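Local coordinates for protein-glutamine gamma-glutamyltransferase (Pseudomonas aeruginosa PAO1, PDB 6G49), which catalyses protein cross-linking between glutamine and lysine side chains in vitro, through its periplasmic domain, and is critical for the viability of the bacterium, at residues A89-G94 and R173-Q178; A249-L254 and A261-G266; L98-R103 and S138-Q143; Q200-V205 and G298-D303; L124-T129 and T134-D139. All blocks are in the same frame, centred on the assembly; numbering follows the deposited sequence.

Contact 1 (A89-G94 and R173-Q178)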
# COMPACT_ATOMS: atom_id res chain seq x y z
N ALA A 89 -5.12 -12.23 1.68
CA ALA A 89 -6.16 -13.14 2.27
C ALA A 89 -7.35 -13.18 1.32
O ALA A 89 -7.61 -12.27 0.57
CB ALA A 89 -6.52 -12.66 3.63
N PRO A 90 -8.22 -14.19 1.43
CA PRO A 90 -9.51 -14.13 0.73
C PRO A 90 -10.39 -12.97 1.17
O PRO A 90 -10.40 -12.60 2.34
CB PRO A 90 -10.16 -15.47 1.07
CG PRO A 90 -9.05 -16.33 1.59
CD PRO A 90 -8.00 -15.41 2.20
N GLN A 91 -11.22 -12.41 0.26
CA GLN A 91 -12.05 -11.23 0.55
C GLN A 91 -13.53 -11.56 0.24
O GLN A 91 -13.81 -12.56 -0.46
CB GLN A 91 -11.64 -10.00 -0.29
CG GLN A 91 -10.16 -9.59 -0.16
CD GLN A 91 -9.80 -9.12 1.24
OE1 GLN A 91 -10.61 -8.51 1.94
NE2 GLN A 91 -8.61 -9.47 1.68
N TRP A 92 -14.43 -10.67 0.67
CA TRP A 92 -15.85 -10.70 0.29
C TRP A 92 -16.18 -9.32 -0.30
O TRP A 92 -15.30 -8.53 -0.53
CB TRP A 92 -16.75 -11.08 1.49
CG TRP A 92 -16.50 -10.34 2.77
CD1 TRP A 92 -17.13 -9.20 3.20
CD2 TRP A 92 -15.59 -10.71 3.84
NE1 TRP A 92 -16.68 -8.84 4.44
CE2 TRP A 92 -15.72 -9.72 4.85
CE3 TRP A 92 -14.66 -11.74 4.02
CZ2 TRP A 92 -14.95 -9.75 6.02
CZ3 TRP A 92 -13.92 -11.78 5.19
CH2 TRP A 92 -14.07 -10.79 6.16
N SER A 93 -17.45 -9.05 -0.58
CA SER A 93 -17.85 -7.79 -1.23
C SER A 93 -17.60 -6.58 -0.32
O SER A 93 -17.78 -6.66 0.90
CB SER A 93 -19.29 -7.84 -1.69
OG SER A 93 -19.63 -6.62 -2.35
N GLY A 94 -17.13 -5.46 -0.91
CA GLY A 94 -17.04 -4.18 -0.20
C GLY A 94 -17.95 -3.10 -0.78
O GLY A 94 -17.90 -1.98 -0.34
N ARG A 173 -11.27 -6.98 11.68
CA ARG A 173 -10.50 -6.50 12.82
C ARG A 173 -9.52 -7.58 13.30
O ARG A 173 -8.33 -7.30 13.50
CB ARG A 173 -11.42 -6.00 13.93
CG ARG A 173 -10.73 -5.23 15.03
CD ARG A 173 -11.80 -4.71 16.02
NE ARG A 173 -11.32 -3.75 16.95
CZ ARG A 173 -12.16 -2.95 17.60
NH1 ARG A 173 -13.46 -3.02 17.33
NH2 ARG A 173 -11.69 -2.08 18.45
N TRP A 174 -10.01 -8.81 13.54
CA TRP A 174 -9.22 -9.88 14.03
C TRP A 174 -8.09 -10.21 13.06
O TRP A 174 -6.91 -10.42 13.46
CB TRP A 174 -10.08 -11.13 14.30
CG TRP A 174 -9.45 -12.13 15.20
CD1 TRP A 174 -8.79 -13.29 14.92
CD2 TRP A 174 -9.42 -12.00 16.63
NE1 TRP A 174 -8.35 -13.87 16.09
CE2 TRP A 174 -8.68 -13.09 17.13
CE3 TRP A 174 -9.96 -11.05 17.49
CZ2 TRP A 174 -8.55 -13.30 18.52
CZ3 TRP A 174 -9.81 -11.26 18.85
CH2 TRP A 174 -9.10 -12.36 19.33
N ARG A 175 -8.43 -10.31 11.78
CA ARG A 175 -7.47 -10.66 10.73
C ARG A 175 -6.32 -9.64 10.71
O ARG A 175 -5.18 -10.04 10.50
CB ARG A 175 -8.20 -10.65 9.39
CG ARG A 175 -7.29 -10.69 8.18
CD ARG A 175 -8.14 -10.56 6.93
NE ARG A 175 -8.83 -11.78 6.64
CZ ARG A 175 -9.44 -12.04 5.47
NH1 ARG A 175 -9.47 -11.08 4.56
NH2 ARG A 175 -9.90 -13.28 5.22
N ASN A 176 -6.65 -8.37 10.97
CA ASN A 176 -5.68 -7.30 10.86
C ASN A 176 -4.95 -7.02 12.16
O ASN A 176 -4.28 -5.99 12.28
CB ASN A 176 -6.32 -6.08 10.21
CG ASN A 176 -6.47 -6.31 8.73
OD1 ASN A 176 -5.47 -6.38 8.04
ND2 ASN A 176 -7.68 -6.58 8.27
N LEU A 177 -5.10 -7.94 13.14
CA LEU A 177 -4.25 -7.96 14.32
C LEU A 177 -3.36 -9.20 14.36
O LEU A 177 -2.66 -9.39 15.39
CB LEU A 177 -5.18 -7.84 15.54
CG LEU A 177 -5.76 -6.45 15.74
CD1 LEU A 177 -6.94 -6.50 16.71
CD2 LEU A 177 -4.77 -5.38 16.18
N GLN A 178 -3.37 -10.00 13.31
CA GLN A 178 -2.65 -11.26 13.21
C GLN A 178 -1.14 -11.03 13.16
O GLN A 178 -0.67 -10.24 12.34
CB GLN A 178 -3.04 -12.03 11.96
CG GLN A 178 -2.31 -13.33 11.71
CD GLN A 178 -1.05 -13.14 10.88
OE1 GLN A 178 -1.08 -12.36 9.91
NE2 GLN A 178 0.05 -13.84 11.25
O HOH W 1 -10.27 -7.88 4.60
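R175 leaves its backbone with CG trans to the amide nitrogen (chi1 167°) and then kinks at chi3 (-75°), which delivers its guanidinium to the carbonyl of P90. The motif is an end-on, two-nitrogen grip of one backbone carbonyl oxygen: it ties the last turn of helix 170-175 to the loop that follows strand 86-87, at the surface of the periplasmic domain. NH1 of R175 reaches P90 O at 2.8 Å and NH2 reaches the same oxygen at 3.0 Å. The methyl of A89 sits 3.4 Å above the centre of one face of that group, and CZ3 of W92 approaches the opposite face more distantly, at 4.3 Å from NH2. E79 completes the arrangement: its OE1 forms a salt bridge with R175 NH1 and also accepts a hydrogen bond from Q91 NE2, consistent with the closeness of these two donors, which do not bond to each other. In the Q91 conformer described, a water donates to Q91 OE1 at 2.8 Å and accepts a weak, longer bond from R175 NH1. Both bonds to P90 O are somewhat bent, as they must be when two nitrogens converge on one atom, but P90 O lies within 9° of the guanidinium plane.

Contact 2 (A249-L254 and A261-G266)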
# COMPACT_ATOMS: atom_id res chain seq x y z
N ALA A 249 7.33 -3.44 8.21
CA ALA A 249 7.73 -3.22 9.60
C ALA A 249 6.76 -2.32 10.33
O ALA A 249 6.40 -2.57 11.51
CB ALA A 249 9.12 -2.65 9.71
N MET A 250 6.25 -1.28 9.68
CA MET A 250 5.30 -0.40 10.31
C MET A 250 4.01 -1.17 10.61
O MET A 250 3.44 -1.01 11.72
CB MET A 250 4.93 0.81 9.46
CG MET A 250 4.08 1.79 10.16
SD MET A 250 3.74 3.27 9.15
CE MET A 250 2.80 4.29 10.27
N ALA A 251 3.52 -1.96 9.64
CA ALA A 251 2.29 -2.72 9.88
C ALA A 251 2.50 -3.71 11.05
O ALA A 251 1.59 -3.87 11.89
CB ALA A 251 1.83 -3.42 8.64
N PHE A 252 3.65 -4.36 11.10
CA PHE A 252 4.00 -5.28 12.20
C PHE A 252 3.87 -4.58 13.54
O PHE A 252 3.19 -5.09 14.46
CB PHE A 252 5.39 -5.85 12.02
CG PHE A 252 5.78 -6.84 13.08
CD1 PHE A 252 6.14 -6.41 14.35
CD2 PHE A 252 5.75 -8.18 12.79
CE1 PHE A 252 6.45 -7.34 15.33
CE2 PHE A 252 6.07 -9.13 13.78
CZ PHE A 252 6.45 -8.69 15.04
N VAL A 253 4.54 -3.43 13.68
CA VAL A 253 4.59 -2.73 14.97
C VAL A 253 3.19 -2.27 15.35
O VAL A 253 2.78 -2.40 16.51
CB VAL A 253 5.60 -1.58 14.97
CG1 VAL A 253 5.54 -0.77 16.26
CG2 VAL A 253 6.98 -2.13 14.78
N LEU A 254 2.39 -1.77 14.38
CA LEU A 254 1.01 -1.34 14.69
C LEU A 254 0.18 -2.52 15.19
O LEU A 254 -0.53 -2.37 16.23
CB LEU A 254 0.37 -0.67 13.47
CG LEU A 254 0.95 0.67 13.03
CD1 LEU A 254 0.25 1.14 11.79
CD2 LEU A 254 0.89 1.74 14.12
N ALA A 261 -3.98 -3.14 11.16
CA ALA A 261 -3.17 -2.51 10.09
C ALA A 261 -2.91 -3.55 9.03
O ALA A 261 -2.83 -4.75 9.32
CB ALA A 261 -1.87 -1.99 10.66
N ARG A 262 -2.70 -3.07 7.77
CA ARG A 262 -2.40 -3.99 6.69
C ARG A 262 -1.49 -3.25 5.71
O ARG A 262 -1.43 -2.02 5.73
CB ARG A 262 -3.64 -4.59 6.02
CG ARG A 262 -4.61 -3.55 5.50
CD ARG A 262 -5.91 -4.20 5.05
NE ARG A 262 -6.89 -3.19 4.72
CZ ARG A 262 -8.23 -3.33 4.81
NH1 ARG A 262 -8.77 -4.49 5.20
NH2 ARG A 262 -9.01 -2.29 4.49
N VAL A 263 -0.77 -4.05 4.94
CA VAL A 263 0.06 -3.50 3.86
C VAL A 263 -0.79 -3.33 2.61
O VAL A 263 -1.56 -4.23 2.21
CB VAL A 263 1.27 -4.43 3.62
CG1 VAL A 263 2.03 -4.04 2.35
CG2 VAL A 263 2.19 -4.46 4.84
N VAL A 264 -0.63 -2.17 1.98
CA VAL A 264 -1.27 -1.87 0.70
C VAL A 264 -0.16 -1.95 -0.36
O VAL A 264 0.87 -1.31 -0.19
CB VAL A 264 -1.95 -0.49 0.71
CG1 VAL A 264 -2.76 -0.28 -0.57
CG2 VAL A 264 -2.89 -0.35 1.90
N ALA A 265 -0.41 -2.67 -1.43
CA ALA A 265 0.54 -2.80 -2.51
C ALA A 265 -0.08 -2.22 -3.80
O ALA A 265 -1.27 -2.35 -4.05
CB ALA A 265 0.88 -4.23 -2.76
N GLY A 266 0.78 -1.62 -4.60
CA GLY A 266 0.35 -1.03 -5.88
C GLY A 266 1.50 -0.28 -6.49
O GLY A 266 2.60 -0.78 -6.55
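L254 N donates to M250 O at 3.0 Å, a regular helix bond in the turn that presents L254 and A251 to the strand beginning at A261. No hydrogen bond crosses between the two segments; the side chains meet by apolar contact. Helix 249-254 and strand 261-265 run nearly antiparallel, at 169°, with their axes approaching to 7.5 Å. Small side chains make this closeness possible. The methyl of A261 fits against L254, 3.8 Å from its CB and 3.9 Å from its CD1, and also faces the backbone oxygen of A251. One helical turn earlier, the A251 methyl meets a branch of V263, with CB 4.0 Å from CG2. A chi1 of 170° puts CG1 of V263 opposite the backbone N and leaves CG2, beside that N, as the branch that meets A251. R262 directs its CB away from the helix and pairs with E291 and E79 instead. The helix is headed by C243, the nucleophile by similarity, whose side chain is about 8 Å from that of V263. Helix against antiparallel sheet is the core of the transglutaminase-like fold: strand 261-265 lies between strands 72-81 and 286-294, while helices 185-197 and 201-214 pack on other sides of helix 243-256.

Contact 3 (L98-R103 and S138-Q143)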
# COMPACT_ATOMS: atom_id res chain seq x y z
N LEU A 98 -22.24 0.08 4.62
CA LEU A 98 -21.48 -0.25 5.85
C LEU A 98 -19.98 -0.30 5.53
O LEU A 98 -19.11 -0.07 6.39
CB LEU A 98 -21.97 -1.58 6.44
CG LEU A 98 -21.61 -2.83 5.64
CD1 LEU A 98 -20.27 -3.41 6.09
CD2 LEU A 98 -22.71 -3.87 5.76
N HIS A 99 -19.66 -0.60 4.27
CA HIS A 99 -18.32 -0.64 3.95
C HIS A 99 -17.78 0.79 3.87
O HIS A 99 -16.77 1.03 4.45
CB HIS A 99 -18.01 -1.59 2.79
CG HIS A 99 -17.37 -2.85 3.28
ND1 HIS A 99 -15.99 -2.94 3.60
CD2 HIS A 99 -17.93 -4.05 3.59
CE1 HIS A 99 -15.76 -4.15 4.07
NE2 HIS A 99 -16.93 -4.85 4.07
N TRP A 100 -18.45 1.73 3.16
CA TRP A 100 -17.84 3.02 2.87
C TRP A 100 -18.90 4.06 2.45
O TRP A 100 -19.99 3.70 2.11
CB TRP A 100 -16.76 2.90 1.80
CG TRP A 100 -17.22 2.57 0.42
CD1 TRP A 100 -17.72 1.38 -0.02
CD2 TRP A 100 -17.20 3.43 -0.73
NE1 TRP A 100 -17.99 1.45 -1.35
CE2 TRP A 100 -17.70 2.69 -1.82
CE3 TRP A 100 -16.81 4.75 -0.96
CZ2 TRP A 100 -17.82 3.22 -3.10
CZ3 TRP A 100 -16.90 5.26 -2.23
CH2 TRP A 100 -17.42 4.51 -3.28
N GLN A 101 -18.50 5.32 2.52
CA GLN A 101 -19.33 6.46 2.21
C GLN A 101 -18.52 7.43 1.37
O GLN A 101 -17.47 7.90 1.75
CB GLN A 101 -19.78 7.12 3.53
CG GLN A 101 -20.58 8.42 3.37
CD GLN A 101 -20.59 9.22 4.65
OE1 GLN A 101 -20.07 10.34 4.73
NE2 GLN A 101 -21.15 8.63 5.70
N LYS A 102 -19.05 7.77 0.22
CA LYS A 102 -18.54 8.81 -0.57
C LYS A 102 -18.58 10.16 0.13
O LYS A 102 -19.57 10.53 0.71
CB LYS A 102 -19.41 8.97 -1.82
CG LYS A 102 -19.34 7.79 -2.75
CD LYS A 102 -20.21 7.92 -3.96
CE LYS A 102 -20.12 6.66 -4.78
NZ LYS A 102 -21.01 6.72 -5.96
N ARG A 103 -17.43 10.83 0.10
CA ARG A 103 -17.36 12.22 0.42
C ARG A 103 -16.14 12.79 -0.29
O ARG A 103 -15.25 12.08 -0.79
CB ARG A 103 -17.39 12.42 1.94
CG ARG A 103 -16.03 12.35 2.60
CD ARG A 103 -16.09 12.11 4.10
NE ARG A 103 -14.84 11.49 4.51
CZ ARG A 103 -14.53 11.04 5.73
NH1 ARG A 103 -15.32 11.29 6.77
NH2 ARG A 103 -13.41 10.36 5.90
N SER A 138 -13.85 -6.20 0.13
CA SER A 138 -13.96 -5.74 1.49
C SER A 138 -12.72 -4.96 1.94
O SER A 138 -12.86 -4.13 2.83
CB SER A 138 -14.21 -6.92 2.47
OG SER A 138 -13.47 -8.09 2.16
N ASP A 139 -11.55 -5.19 1.30
CA ASP A 139 -10.32 -4.48 1.63
C ASP A 139 -10.07 -3.31 0.65
O ASP A 139 -8.91 -2.84 0.52
CB ASP A 139 -9.15 -5.45 1.65
CG ASP A 139 -8.78 -5.99 0.28
OD1 ASP A 139 -9.69 -5.93 -0.63
OD2 ASP A 139 -7.66 -6.52 0.11
N PHE A 140 -11.13 -2.91 -0.10
CA PHE A 140 -11.13 -1.72 -0.97
C PHE A 140 -10.16 -1.91 -2.14
O PHE A 140 -9.67 -0.93 -2.64
CB PHE A 140 -10.78 -0.47 -0.17
CG PHE A 140 -11.76 -0.21 0.95
CD1 PHE A 140 -12.98 0.37 0.68
CD2 PHE A 140 -11.52 -0.66 2.24
CE1 PHE A 140 -13.95 0.51 1.67
CE2 PHE A 140 -12.48 -0.52 3.22
CZ PHE A 140 -13.68 0.08 2.94
N HIS A 141 -9.94 -3.12 -2.60
CA HIS A 141 -9.24 -3.33 -3.86
C HIS A 141 -10.23 -3.92 -4.87
O HIS A 141 -11.22 -4.53 -4.50
CB HIS A 141 -8.01 -4.24 -3.66
CG HIS A 141 -8.24 -5.68 -3.93
ND1 HIS A 141 -8.82 -6.50 -2.99
CD2 HIS A 141 -7.94 -6.48 -4.97
CE1 HIS A 141 -8.90 -7.73 -3.48
NE2 HIS A 141 -8.38 -7.76 -4.71
N LEU A 142 -9.91 -3.72 -6.14
CA LEU A 142 -10.73 -4.16 -7.26
C LEU A 142 -10.28 -5.54 -7.74
O LEU A 142 -9.16 -5.71 -8.18
CB LEU A 142 -10.54 -3.12 -8.39
CG LEU A 142 -11.04 -1.71 -8.12
CD1 LEU A 142 -10.54 -0.80 -9.22
CD2 LEU A 142 -12.55 -1.68 -8.04
N GLN A 143 -11.17 -6.54 -7.62
CA GLN A 143 -10.89 -7.90 -7.99
C GLN A 143 -11.72 -8.20 -9.25
O GLN A 143 -12.96 -8.12 -9.20
CB GLN A 143 -11.24 -8.88 -6.86
CG GLN A 143 -10.84 -10.34 -7.16
CD GLN A 143 -9.44 -10.76 -6.69
OE1 GLN A 143 -8.62 -9.98 -6.14
NE2 GLN A 143 -9.11 -12.03 -6.91
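H99, F140 and S138 carry this buried contact, in which the run leading into strand 100-101 closes over the loop just before strand 142-144, within the TgpA N-terminal region. H99 and F140 form an offset edge-to-face pair, the imidazole edge directed at the phenyl face, with centroids 5.8 Å apart and planes at 64°. A chi1 of -60° sets CG of F140 opposite its carbonyl carbon and swings the ring in to H99 and W100. The far rim of the ring lies against H99 and the start of strand 100-101: CZ is 3.6 Å from H99 O, which lies close to the phenyl plane, and CE1 is 3.7 Å from W100 CB. S138 lies by the CE1 side of the imidazole. H99 CE1 comes within 3.2 Å of S138 O, obliquely to the ring, and within 3.6 Å of S138 CB. ND1 is also near that oxygen, but its angle is too poor for a hydrogen bond. The serine hydroxyl takes no part, being bonded to Q91 OE1 and W92 N, and R164 adds a cation-pi contact to F140. No hydrogen bond spans the two segments, so direct contact between them rests on ring packing, van der Waals contact and perhaps weak C-H...O attraction.

Contact 4 (Q200-V205 and G298-D303)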
# COMPACT_ATOMS: atom_id res chain seq x y z
N GLN A 200 -3.87 7.08 22.02
CA GLN A 200 -4.59 7.40 20.81
C GLN A 200 -3.82 6.81 19.63
O GLN A 200 -2.61 7.04 19.51
CB GLN A 200 -4.75 8.89 20.63
CG GLN A 200 -5.50 9.57 21.77
CD GLN A 200 -5.99 10.92 21.32
OE1 GLN A 200 -6.48 11.08 20.20
NE2 GLN A 200 -5.83 11.93 22.17
N PRO A 201 -4.47 6.00 18.77
CA PRO A 201 -3.81 5.41 17.61
C PRO A 201 -3.06 6.47 16.78
O PRO A 201 -1.94 6.19 16.37
CB PRO A 201 -4.97 4.83 16.80
CG PRO A 201 -5.98 4.47 17.86
CD PRO A 201 -5.89 5.60 18.86
N GLN A 202 -3.68 7.64 16.53
CA GLN A 202 -3.08 8.65 15.66
C GLN A 202 -1.74 9.14 16.22
O GLN A 202 -0.76 9.34 15.49
CB GLN A 202 -4.02 9.82 15.41
CG GLN A 202 -4.71 9.66 14.06
CD GLN A 202 -5.67 10.78 13.76
OE1 GLN A 202 -5.43 11.95 14.09
NE2 GLN A 202 -6.77 10.42 13.12
N ALA A 203 -1.67 9.30 17.54
CA ALA A 203 -0.46 9.64 18.21
C ALA A 203 0.58 8.52 18.13
O ALA A 203 1.82 8.82 18.05
CB ALA A 203 -0.77 9.94 19.68
N LEU A 204 0.16 7.25 18.23
CA LEU A 204 1.12 6.19 18.17
C LEU A 204 1.73 6.15 16.74
O LEU A 204 2.95 5.97 16.56
CB LEU A 204 0.42 4.89 18.54
CG LEU A 204 1.35 3.74 18.90
CD1 LEU A 204 0.68 2.74 19.82
CD2 LEU A 204 1.89 3.00 17.66
N VAL A 205 0.85 6.21 15.74
CA VAL A 205 1.28 6.22 14.33
C VAL A 205 2.28 7.36 14.12
O VAL A 205 3.35 7.18 13.50
CB VAL A 205 0.06 6.35 13.41
CG1 VAL A 205 0.49 6.74 11.99
CG2 VAL A 205 -0.69 5.03 13.42
N GLY A 298 -12.33 5.24 10.73
CA GLY A 298 -12.15 4.13 9.85
C GLY A 298 -10.69 3.99 9.43
O GLY A 298 -9.76 4.26 10.22
N TRP A 299 -10.49 3.47 8.21
CA TRP A 299 -9.12 3.20 7.69
C TRP A 299 -8.50 4.51 7.21
O TRP A 299 -9.13 5.27 6.47
CB TRP A 299 -9.14 2.17 6.58
CG TRP A 299 -9.55 0.78 6.96
CD1 TRP A 299 -10.79 0.23 6.89
CD2 TRP A 299 -8.71 -0.24 7.51
NE1 TRP A 299 -10.77 -1.06 7.35
CE2 TRP A 299 -9.51 -1.37 7.77
CE3 TRP A 299 -7.34 -0.29 7.85
CZ2 TRP A 299 -8.97 -2.59 8.20
CZ3 TRP A 299 -6.84 -1.48 8.34
CH2 TRP A 299 -7.63 -2.60 8.53
N LEU A 300 -7.23 4.73 7.59
CA LEU A 300 -6.43 5.83 7.09
C LEU A 300 -5.12 5.29 6.56
O LEU A 300 -4.50 4.42 7.17
CB LEU A 300 -6.15 6.84 8.21
CG LEU A 300 -7.40 7.55 8.79
CD1 LEU A 300 -6.98 8.40 9.96
CD2 LEU A 300 -8.12 8.36 7.74
N SER A 301 -4.70 5.80 5.39
CA SER A 301 -3.47 5.35 4.77
C SER A 301 -2.31 6.23 5.21
O SER A 301 -2.47 7.43 5.39
CB SER A 301 -3.59 5.40 3.27
OG SER A 301 -4.65 4.56 2.82
N VAL A 302 -1.14 5.62 5.34
CA VAL A 302 0.06 6.30 5.75
C VAL A 302 1.24 5.65 5.00
O VAL A 302 1.25 4.46 4.76
CB VAL A 302 0.25 6.27 7.26
CG1 VAL A 302 0.46 4.87 7.82
CG2 VAL A 302 1.31 7.23 7.72
N ASP A 303 2.25 6.46 4.67
CA ASP A 303 3.38 5.93 3.89
C ASP A 303 4.68 6.23 4.61
O ASP A 303 5.18 7.35 4.55
CB ASP A 303 3.41 6.53 2.50
CG ASP A 303 4.50 5.94 1.66
OD1 ASP A 303 5.28 5.09 2.16
OD2 ASP A 303 4.54 6.31 0.44
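Between the first turns of helix 201-214 and strand 298-302 the backbones stay well apart, with CA atoms 8.7 Å from V205 to V302 and 9.6 Å from Q202 to L300, so side chains alone span the gap. Residues three apart on the helix thus face alternate residues of the strand. In the V302 conformer described, CG1 of V205 and CG2 of V302 are 4.4 Å apart, a loose apolar touch. Nearer the surface, Q202 stretches out beyond CG (chi2 179°) and crosses L300 at a slant, bringing NE2 to 3.8 Å from CD1. That nitrogen also has weak hydrogen bonds to Q297 and Q294. The strand leads directly into D303, an active-site residue by similarity, whose OD2 is hydrogen-bonded to H287 NE2 and Y72 OH. Strand 298-302 pairs with strand 286-294, whose Y292 touches both Q202 and V205, while M250 of helix 243-256 touches both V205 and V302.

Contact 5 (L124-T129 and T134-D139)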
# COMPACT_ATOMS: atom_id res chain seq x y z
N LEU A 124 -6.88 4.65 -7.87
CA LEU A 124 -6.84 5.43 -6.63
C LEU A 124 -8.02 5.02 -5.74
O LEU A 124 -9.15 4.80 -6.18
CB LEU A 124 -6.96 6.93 -6.93
CG LEU A 124 -5.99 7.52 -7.94
CD1 LEU A 124 -6.38 8.96 -8.19
CD2 LEU A 124 -4.52 7.45 -7.48
N ASP A 125 -7.73 4.88 -4.44
CA ASP A 125 -8.78 4.56 -3.46
C ASP A 125 -9.73 5.77 -3.36
O ASP A 125 -9.33 6.89 -3.60
CB ASP A 125 -8.10 4.25 -2.11
CG ASP A 125 -8.89 3.40 -1.13
OD1 ASP A 125 -9.59 2.49 -1.58
OD2 ASP A 125 -8.73 3.63 0.09
N VAL A 126 -11.05 5.54 -3.07
CA VAL A 126 -11.80 4.33 -3.20
C VAL A 126 -12.39 4.35 -4.61
O VAL A 126 -13.03 5.36 -5.01
CB VAL A 126 -12.92 4.25 -2.16
CG1 VAL A 126 -13.88 3.12 -2.47
CG2 VAL A 126 -12.35 4.07 -0.76
N ALA A 127 -12.22 3.25 -5.33
CA ALA A 127 -12.52 3.22 -6.75
C ALA A 127 -13.84 2.51 -7.05
O ALA A 127 -14.25 1.54 -6.42
CB ALA A 127 -11.44 2.53 -7.53
N GLN A 128 -14.47 3.01 -8.14
CA GLN A 128 -15.55 2.35 -8.87
C GLN A 128 -15.19 2.32 -10.37
O GLN A 128 -14.51 3.25 -10.83
CB GLN A 128 -16.87 3.13 -8.70
CG GLN A 128 -17.23 3.36 -7.26
CD GLN A 128 -17.85 2.16 -6.61
OE1 GLN A 128 -19.08 2.12 -6.49
NE2 GLN A 128 -17.02 1.19 -6.16
N THR A 129 -15.56 1.26 -11.10
CA THR A 129 -15.21 1.17 -12.51
C THR A 129 -16.47 0.83 -13.29
O THR A 129 -17.50 0.47 -12.71
CB THR A 129 -14.13 0.12 -12.85
OG1 THR A 129 -14.72 -1.18 -12.89
CG2 THR A 129 -12.99 0.15 -11.84
N THR A 134 -15.77 -6.88 -12.48
CA THR A 134 -14.80 -6.41 -11.44
C THR A 134 -15.58 -5.85 -10.27
O THR A 134 -16.48 -5.08 -10.44
CB THR A 134 -13.83 -5.37 -12.02
OG1 THR A 134 -13.12 -5.93 -13.12
CG2 THR A 134 -12.80 -4.88 -11.02
N ARG A 135 -15.20 -6.20 -9.03
CA ARG A 135 -15.89 -5.79 -7.87
C ARG A 135 -14.94 -5.14 -6.86
O ARG A 135 -13.81 -5.64 -6.73
CB ARG A 135 -16.45 -7.04 -7.19
CG ARG A 135 -17.36 -6.75 -6.01
CD ARG A 135 -17.92 -8.03 -5.38
NE ARG A 135 -18.94 -8.70 -6.18
CZ ARG A 135 -20.26 -8.52 -6.07
NH1 ARG A 135 -20.74 -7.50 -5.38
NH2 ARG A 135 -21.09 -9.35 -6.67
N LEU A 136 -15.42 -4.11 -6.17
CA LEU A 136 -14.70 -3.54 -5.04
C LEU A 136 -14.87 -4.51 -3.87
O LEU A 136 -16.00 -4.78 -3.42
CB LEU A 136 -15.25 -2.17 -4.71
CG LEU A 136 -14.53 -1.44 -3.59
CD1 LEU A 136 -13.17 -0.98 -4.04
CD2 LEU A 136 -15.37 -0.27 -3.07
N MET A 137 -13.76 -5.04 -3.37
CA MET A 137 -13.81 -6.05 -2.31
C MET A 137 -13.75 -5.38 -0.93
O MET A 137 -13.62 -4.14 -0.79
CB MET A 137 -12.69 -7.09 -2.51
CG MET A 137 -12.64 -7.73 -3.88
SD MET A 137 -14.26 -8.49 -4.34
CE MET A 137 -14.09 -9.95 -3.32
N SER A 138 -13.85 -6.20 0.13
CA SER A 138 -13.96 -5.74 1.49
C SER A 138 -12.72 -4.96 1.94
O SER A 138 -12.86 -4.13 2.83
CB SER A 138 -14.21 -6.92 2.47
OG SER A 138 -13.47 -8.09 2.16
N ASP A 139 -11.55 -5.19 1.30
CA ASP A 139 -10.32 -4.48 1.63
C ASP A 139 -10.07 -3.31 0.65
O ASP A 139 -8.91 -2.84 0.52
CB ASP A 139 -9.15 -5.45 1.65
CG ASP A 139 -8.78 -5.99 0.28
OD1 ASP A 139 -9.69 -5.93 -0.63
OD2 ASP A 139 -7.66 -6.52 0.11
O HOH W 2 -15.55 -2.31 -10.62
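Apolar contact joins L136 to V126. CG of L136 is trans to the backbone N (chi1 -177°), which lays CD2 against V126 CG1 at 3.8 Å, the two side chains meeting roughly at right angles. The same leucine also meets polar atoms: CD1 lies 3.6 Å from A127 O, and CD2 is 3.8 Å from Q128 NE2. Polar grip within 124-129 holds the amide that flanks this leucine: Q128 folds back so that NE2 donates to A127 O at 2.8 Å, almost straight at 175°, and bonds to E95 as well. A water mediates the third kind of link, standing 2.7 Å from T129 OG1 and donating to T134 O at 2.9 Å; T129 OG1 is also bonded to Q131 N. The strands run antiparallel at 157°, yet no hydrogen bond joins them directly. Here the chain passes from strand 127-129, at the edge of the six-stranded sheet, into strand 134-136 of the larger one; the two strands approach antiparallel without pairing as a beta hairpin would.

How the contacts relate
Contacts 3 and 5 are neighbours, with centres 6 Å apart; they share S138 and D139, and strands 134-136 and 142-144 are adjacent in the large antiparallel sheet. Along the chain both are nested inside the loop closed by contact 1, and W92 O of contact 1 reaches S138 N. Contacts 2 and 4, centres 11 Å apart, lie within the transglutaminase-like region, contact 2 nested within contact 4. Contacts 2 to 5 all reach the same large sheet, which takes strands from both the N-terminal and the transglutaminase-like regions. N176 of contact 1 probably makes a backbone hydrogen bond to A261 of contact 2. R262 of contact 2 packs on D139 and F140, joining the N-terminal region to the part bearing the presumed catalytic residues.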